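PDB 2PK0: Serine/threonine protein phosphatase Stp1 from Streptococcus agalactiae, which removes phosphate from phosphoserine and phosphothreonine in proteins, probably by a metal-dependent PP2C-type mechanism using magnesium ions bound at one end of a beta sandwich. Local coordinates for residues Q22-Q27 / M55-L60; A209-Q214 / Q223-L228. All blocks are in the same frame, centred on the assembly; numbering follows the deposited sequence.

Contact 1: Q22-Q27 / M55-L60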
loop_
_atom_site.group_PDB
_atom_site.type_symbol
_atom_site.label_atom_id
_atom_site.label_comp_id
_atom_site.label_asym_id
_atom_site.label_seq_id
_atom_site.Cartn_x
_atom_site.Cartn_y
_atom_site.Cartn_z
ATOM N N GLN A 22 -12.793 -4.512 -2.680
ATOM C CA GLN A 22 -11.852 -5.602 -2.409
ATOM C C GLN A 22 -10.510 -5.092 -1.849
ATOM O O GLN A 22 -9.523 -5.833 -1.802
ATOM C CB GLN A 22 -11.622 -6.459 -3.660
ATOM C CG GLN A 22 -12.891 -6.933 -4.365
ATOM C CD GLN A 22 -12.590 -7.857 -5.532
ATOM O OE1 GLN A 22 -11.890 -7.482 -6.491
ATOM N NE2 GLN A 22 -13.116 -9.080 -5.459
ATOM N N ASP A 23 -10.469 -3.822 -1.448
ATOM C CA ASP A 23 -9.309 -3.310 -0.737
ATOM C C ASP A 23 -9.503 -3.614 0.744
ATOM O O ASP A 23 -10.652 -3.639 1.210
ATOM C CB ASP A 23 -9.182 -1.796 -0.892
ATOM C CG ASP A 23 -8.641 -1.356 -2.256
ATOM O OD1 ASP A 23 -8.205 -2.196 -3.073
ATOM O OD2 ASP A 23 -8.654 -0.127 -2.501
ATOM N N PHE A 24 -8.406 -3.834 1.476
ATOM C CA PHE A 24 -8.450 -3.871 2.951
ATOM C C PHE A 24 -7.315 -3.058 3.582
ATOM O O PHE A 24 -6.202 -3.065 3.081
ATOM C CB PHE A 24 -8.422 -5.314 3.480
ATOM C CG PHE A 24 -9.189 -5.506 4.778
ATOM C CD1 PHE A 24 -10.579 -5.530 4.787
ATOM C CD2 PHE A 24 -8.525 -5.669 5.979
ATOM C CE1 PHE A 24 -11.293 -5.709 5.984
ATOM C CE2 PHE A 24 -9.223 -5.849 7.168
ATOM C CZ PHE A 24 -10.609 -5.868 7.171
ATOM N N ILE A 25 -7.603 -2.354 4.673
ATOM C CA ILE A 25 -6.581 -1.581 5.405
ATOM C C ILE A 25 -6.768 -1.644 6.941
ATOM O O ILE A 25 -7.909 -1.648 7.441
ATOM C CB ILE A 25 -6.537 -0.119 4.917
ATOM C CG1 ILE A 25 -5.195 0.544 5.242
ATOM C CG2 ILE A 25 -7.685 0.690 5.472
ATOM C CD1 ILE A 25 -5.134 1.994 4.779
ATOM N N ASN A 26 -5.653 -1.739 7.673
ATOM C CA ASN A 26 -5.681 -1.760 9.121
ATOM C C ASN A 26 -4.314 -1.399 9.712
ATOM O O ASN A 26 -3.288 -1.422 9.017
ATOM C CB ASN A 26 -6.139 -3.122 9.638
ATOM C CG ASN A 26 -6.995 -3.022 10.902
ATOM O OD1 ASN A 26 -7.003 -1.998 11.579
ATOM N ND2 ASN A 26 -7.712 -4.098 11.225
ATOM N N GLN A 27 -4.308 -1.042 10.995
ATOM C CA GLN A 27 -3.075 -0.810 11.717
ATOM C C GLN A 27 -2.994 -1.733 12.928
ATOM O O GLN A 27 -4.007 -2.262 13.379
ATOM C CB GLN A 27 -2.940 0.652 12.126
ATOM C CG GLN A 27 -3.951 1.115 13.152
ATOM C CD GLN A 27 -3.787 2.603 13.501
ATOM O OE1 GLN A 27 -2.706 3.043 13.885
ATOM N NE2 GLN A 27 -4.862 3.372 13.362
ATOM N N MET A 55 -7.581 -11.400 4.455
ATOM C CA MET A 55 -6.798 -12.461 5.107
ATOM C C MET A 55 -5.339 -12.077 5.351
ATOM O O MET A 55 -4.832 -12.243 6.452
ATOM C CB MET A 55 -6.861 -13.754 4.316
ATOM C CG MET A 55 -6.581 -14.995 5.114
ATOM S SD MET A 55 -7.398 -16.390 4.301
ATOM C CE MET A 55 -8.858 -16.667 5.348
ATOM N N THR A 56 -4.686 -11.557 4.318
ATOM C CA THR A 56 -3.321 -11.063 4.420
ATOM C C THR A 56 -3.181 -10.064 5.556
ATOM O O THR A 56 -2.392 -10.279 6.457
ATOM C CB THR A 56 -2.904 -10.377 3.119
ATOM O OG1 THR A 56 -3.018 -11.305 2.034
ATOM C CG2 THR A 56 -1.475 -9.845 3.203
ATOM N N VAL A 57 -3.975 -9.000 5.517
ATOM C CA VAL A 57 -3.971 -7.968 6.549
ATOM C C VAL A 57 -4.268 -8.499 7.964
ATOM O O VAL A 57 -3.535 -8.193 8.890
ATOM C CB VAL A 57 -4.944 -6.782 6.174
ATOM C CG1 VAL A 57 -5.121 -5.802 7.337
ATOM C CG2 VAL A 57 -4.459 -6.045 4.913
ATOM N N THR A 58 -5.313 -9.313 8.118
ATOM C CA THR A 58 -5.668 -9.865 9.436
ATOM C C THR A 58 -4.609 -10.853 9.974
ATOM O O THR A 58 -4.158 -10.679 11.085
ATOM C CB THR A 58 -7.108 -10.485 9.466
ATOM O OG1 THR A 58 -8.046 -9.537 8.956
ATOM C CG2 THR A 58 -7.552 -10.858 10.878
ATOM N N ASP A 59 -4.188 -11.830 9.167
ATOM C CA ASP A 59 -3.163 -12.820 9.555
ATOM C C ASP A 59 -1.799 -12.230 9.930
ATOM O O ASP A 59 -1.222 -12.590 10.968
ATOM C CB ASP A 59 -2.939 -13.860 8.450
ATOM C CG ASP A 59 -4.086 -14.855 8.323
ATOM O OD1 ASP A 59 -5.058 -14.783 9.114
ATOM O OD2 ASP A 59 -4.008 -15.719 7.416
ATOM N N LEU A 60 -1.290 -11.346 9.074
ATOM C CA LEU A 60 -0.012 -10.698 9.310
ATOM C C LEU A 60 -0.048 -9.852 10.562
ATOM O O LEU A 60 0.870 -9.916 11.373
ATOM C CB LEU A 60 0.375 -9.808 8.133
ATOM C CG LEU A 60 1.436 -10.322 7.159
ATOM C CD1 LEU A 60 0.988 -11.574 6.443
ATOM C CD2 LEU A 60 1.702 -9.228 6.171
#
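Val57 sets its CG1 anti to the backbone N (chi1 171°) and its CG2 anti to the carbonyl carbon, so that both methyls of this helix residue spread over strand 23-27. Phe24, with chi1 at -148°, meets CG1 with its ring edge: Val57 CG1 lies in the ring plane, 3.7 Å from Phe24 CD2. The same methyl also sits 3.7 Å from Asn26 CB, bridging two strand residues that both face the helix, while Val57 CG2 comes within 3.9 Å of Phe24 O. A short branched valine suits this buried place, because the axes of 23-27 and 55-60 come within 8.2 Å, at 19°. Val57 also touches Ile38 and Ala40 of strand 35-43.

At the margin, Thr58 OG1 approaches the ring obliquely, though its hydrogen bond goes to Glu54 O in its own helix. Asn26 OD1 turns to the next backbone N-H, Gln27 N, at 2.9 Å, in a bent bond with the donor above the carbonyl plane. Gln22 hydrogen-bonds Ser53 and Asn50, earlier in the same helix. Between 22-27 and 55-60 themselves, the contact is apolar packing of Phe24 and Asn26 CB on one valine, which depends on shape rather than on directed bonds.

Contact 2: A209-Q214 / Q223-L228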
loop_
_atom_site.group_PDB
_atom_site.type_symbol
_atom_site.label_atom_id
_atom_site.label_comp_id
_atom_site.label_asym_id
_atom_site.label_seq_id
_atom_site.Cartn_x
_atom_site.Cartn_y
_atom_site.Cartn_z
ATOM N N ALA A 209 -0.529 16.285 -2.981
ATOM C CA ALA A 209 0.264 17.292 -2.249
ATOM C C ALA A 209 -0.548 18.547 -1.907
ATOM O O ALA A 209 -0.404 19.118 -0.834
ATOM C CB ALA A 209 1.496 17.661 -3.037
ATOM N N THR A 210 -1.424 18.942 -2.821
ATOM C CA THR A 210 -2.297 20.089 -2.635
ATOM C C THR A 210 -3.299 19.875 -1.507
ATOM O O THR A 210 -3.510 20.773 -0.688
ATOM C CB THR A 210 -3.011 20.406 -3.955
ATOM O OG1 THR A 210 -2.081 21.067 -4.812
ATOM C CG2 THR A 210 -4.275 21.280 -3.762
ATOM N N VAL A 211 -3.890 18.682 -1.444
ATOM C CA VAL A 211 -4.929 18.405 -0.459
ATOM C C VAL A 211 -4.331 18.444 0.941
ATOM O O VAL A 211 -4.915 18.984 1.879
ATOM C CB VAL A 211 -5.606 17.044 -0.714
ATOM C CG1 VAL A 211 -6.488 16.643 0.454
ATOM C CG2 VAL A 211 -6.427 17.073 -1.993
ATOM N N LEU A 212 -3.112 17.941 1.055
ATOM C CA LEU A 212 -2.484 17.795 2.351
ATOM C C LEU A 212 -1.855 19.078 2.859
ATOM O O LEU A 212 -1.447 19.137 4.011
ATOM C CB LEU A 212 -1.446 16.686 2.291
ATOM C CG LEU A 212 -1.905 15.286 1.869
ATOM C CD1 LEU A 212 -0.705 14.360 1.929
ATOM C CD2 LEU A 212 -3.058 14.766 2.750
ATOM N N THR A 213 -1.795 20.111 2.010
ATOM C CA THR A 213 -1.169 21.393 2.382
ATOM C C THR A 213 -2.062 22.333 3.146
ATOM O O THR A 213 -1.588 23.306 3.697
ATOM C CB THR A 213 -0.602 22.162 1.169
ATOM O OG1 THR A 213 0.608 22.836 1.563
ATOM C CG2 THR A 213 -1.633 23.150 0.563
ATOM N N GLN A 214 -3.342 22.016 3.220
ATOM C CA GLN A 214 -4.307 22.860 3.883
ATOM C C GLN A 214 -4.130 22.836 5.393
ATOM O O GLN A 214 -3.347 22.056 5.941
ATOM C CB GLN A 214 -5.712 22.360 3.559
ATOM C CG GLN A 214 -6.023 22.153 2.083
ATOM C CD GLN A 214 -7.442 21.648 1.883
ATOM O OE1 GLN A 214 -7.722 20.438 1.989
ATOM N NE2 GLN A 214 -8.355 22.576 1.598
ATOM N N GLN A 223 -10.477 12.312 3.888
ATOM C CA GLN A 223 -11.827 12.394 3.321
ATOM C C GLN A 223 -11.830 13.202 2.026
ATOM O O GLN A 223 -12.470 12.817 1.056
ATOM C CB GLN A 223 -12.824 12.972 4.347
ATOM C CG GLN A 223 -14.299 12.878 3.940
ATOM C CD GLN A 223 -14.678 11.494 3.412
ATOM O OE1 GLN A 223 -14.916 11.312 2.204
ATOM N NE2 GLN A 223 -14.719 10.499 4.319
ATOM N N ASP A 224 -11.072 14.294 2.004
ATOM C CA ASP A 224 -10.931 15.120 0.803
ATOM C C ASP A 224 -10.237 14.409 -0.342
ATOM O O ASP A 224 -10.514 14.687 -1.493
ATOM C CB ASP A 224 -10.138 16.392 1.112
ATOM C CG ASP A 224 -10.941 17.420 1.872
ATOM O OD1 ASP A 224 -12.154 17.226 2.074
ATOM O OD2 ASP A 224 -10.347 18.439 2.258
ATOM N N LEU A 225 -9.325 13.508 -0.016
ATOM C CA LEU A 225 -8.614 12.716 -1.010
ATOM C C LEU A 225 -9.548 11.748 -1.733
ATOM O O LEU A 225 -9.465 11.612 -2.955
ATOM C CB LEU A 225 -7.464 11.942 -0.366
ATOM C CG LEU A 225 -6.171 12.679 -0.010
ATOM C CD1 LEU A 225 -5.170 11.713 0.616
ATOM C CD2 LEU A 225 -5.553 13.308 -1.230
ATOM N N ILE A 226 -10.445 11.089 -0.995
ATOM C CA ILE A 226 -11.310 10.112 -1.645
ATOM C C ILE A 226 -12.478 10.780 -2.369
ATOM O O ILE A 226 -12.943 10.275 -3.399
ATOM C CB ILE A 226 -11.738 8.910 -0.712
ATOM C CG1 ILE A 226 -12.793 9.323 0.301
ATOM C CG2 ILE A 226 -10.524 8.291 0.007
ATOM C CD1 ILE A 226 -14.206 9.142 -0.159
ATOM N N THR A 227 -12.937 11.913 -1.828
ATOM C CA THR A 227 -13.988 12.725 -2.449
ATOM C C THR A 227 -13.511 13.189 -3.813
ATOM O O THR A 227 -14.201 12.989 -4.812
ATOM C CB THR A 227 -14.339 13.951 -1.578
ATOM O OG1 THR A 227 -14.852 13.506 -0.319
ATOM C CG2 THR A 227 -15.386 14.846 -2.249
ATOM N N LEU A 228 -12.303 13.753 -3.852
ATOM C CA LEU A 228 -11.672 14.147 -5.114
ATOM C C LEU A 228 -11.455 12.978 -6.078
ATOM O O LEU A 228 -11.681 13.121 -7.273
ATOM C CB LEU A 228 -10.339 14.863 -4.859
ATOM C CG LEU A 228 -9.699 15.487 -6.099
ATOM C CD1 LEU A 228 -10.679 16.426 -6.803
ATOM C CD2 LEU A 228 -8.398 16.197 -5.765
#
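The two flat groups, the carboxamide of Gln214 and the carboxylate of Asp224, cross obliquely with their planes 42° apart. The Gln214 chain, extended beyond CG, reaches the neighbourhood of Asp224, and a long neutral chain suits this edge, where the first helix has given way to loop. The charge of Asp224 is answered elsewhere: OD2 forms a salt bridge with Lys216 in the short connection between the helices. Lys221, near the start of the second helix, hydrogen-bonds Leu212 O.

Beside these polar ends the contact turns apolar. Val211 points at the other helix, and its CG1, anti to the backbone N, rests 3.7 Å from Asp224 CB. Leu225 brings in CD2, 3.8 Å from Val211 CB and at much the same distance from both valine methyls, so that one leucine methyl sits over the whole isopropyl group. The other branch, Leu225 CD1, reaches Leu212 CD2 at 4.3 Å, and Leu228 CD2 comes equally near Val211 CG2. Compact valine suits the closest backbone approach, 6.8 Å between the CA atoms of Val211 and Leu225, while the longer leucines reach across from beside it.

Leu212 continues onto Tyr191, Val193 and Leu242, and Ile226 onto Leu11 and Ile238. The arrangement is that of two consecutive helices joined by a short loop and laid on one sheet, part of the helical layer flanking the central beta sandwich of the PP2C fold.

Overall arrangement
Contact 1 closes before contact 2 opens along the chain, and their centres lie 24 Å apart, with the nearest atoms about 9 Å from each other. They belong to different sides of the sandwich: contact 1 joins helix 48-64 to an outermost strand of the sheet containing 23-29 and 35-43, whereas in contact 2 helices 205-212 and 218-231 pair on the sheet containing 6-13, 191-195 and 238-245. The sheets meet between them, where Ile25 touches Leu10 and Asp23 OD2 hydrogen-bonds Thr239 and Ser196. One magnesium has Asp41 and Gly42, the other Asp41, Asp197 and Asp236; the Phe24 side chain lies about 10 Å from a magnesium ion.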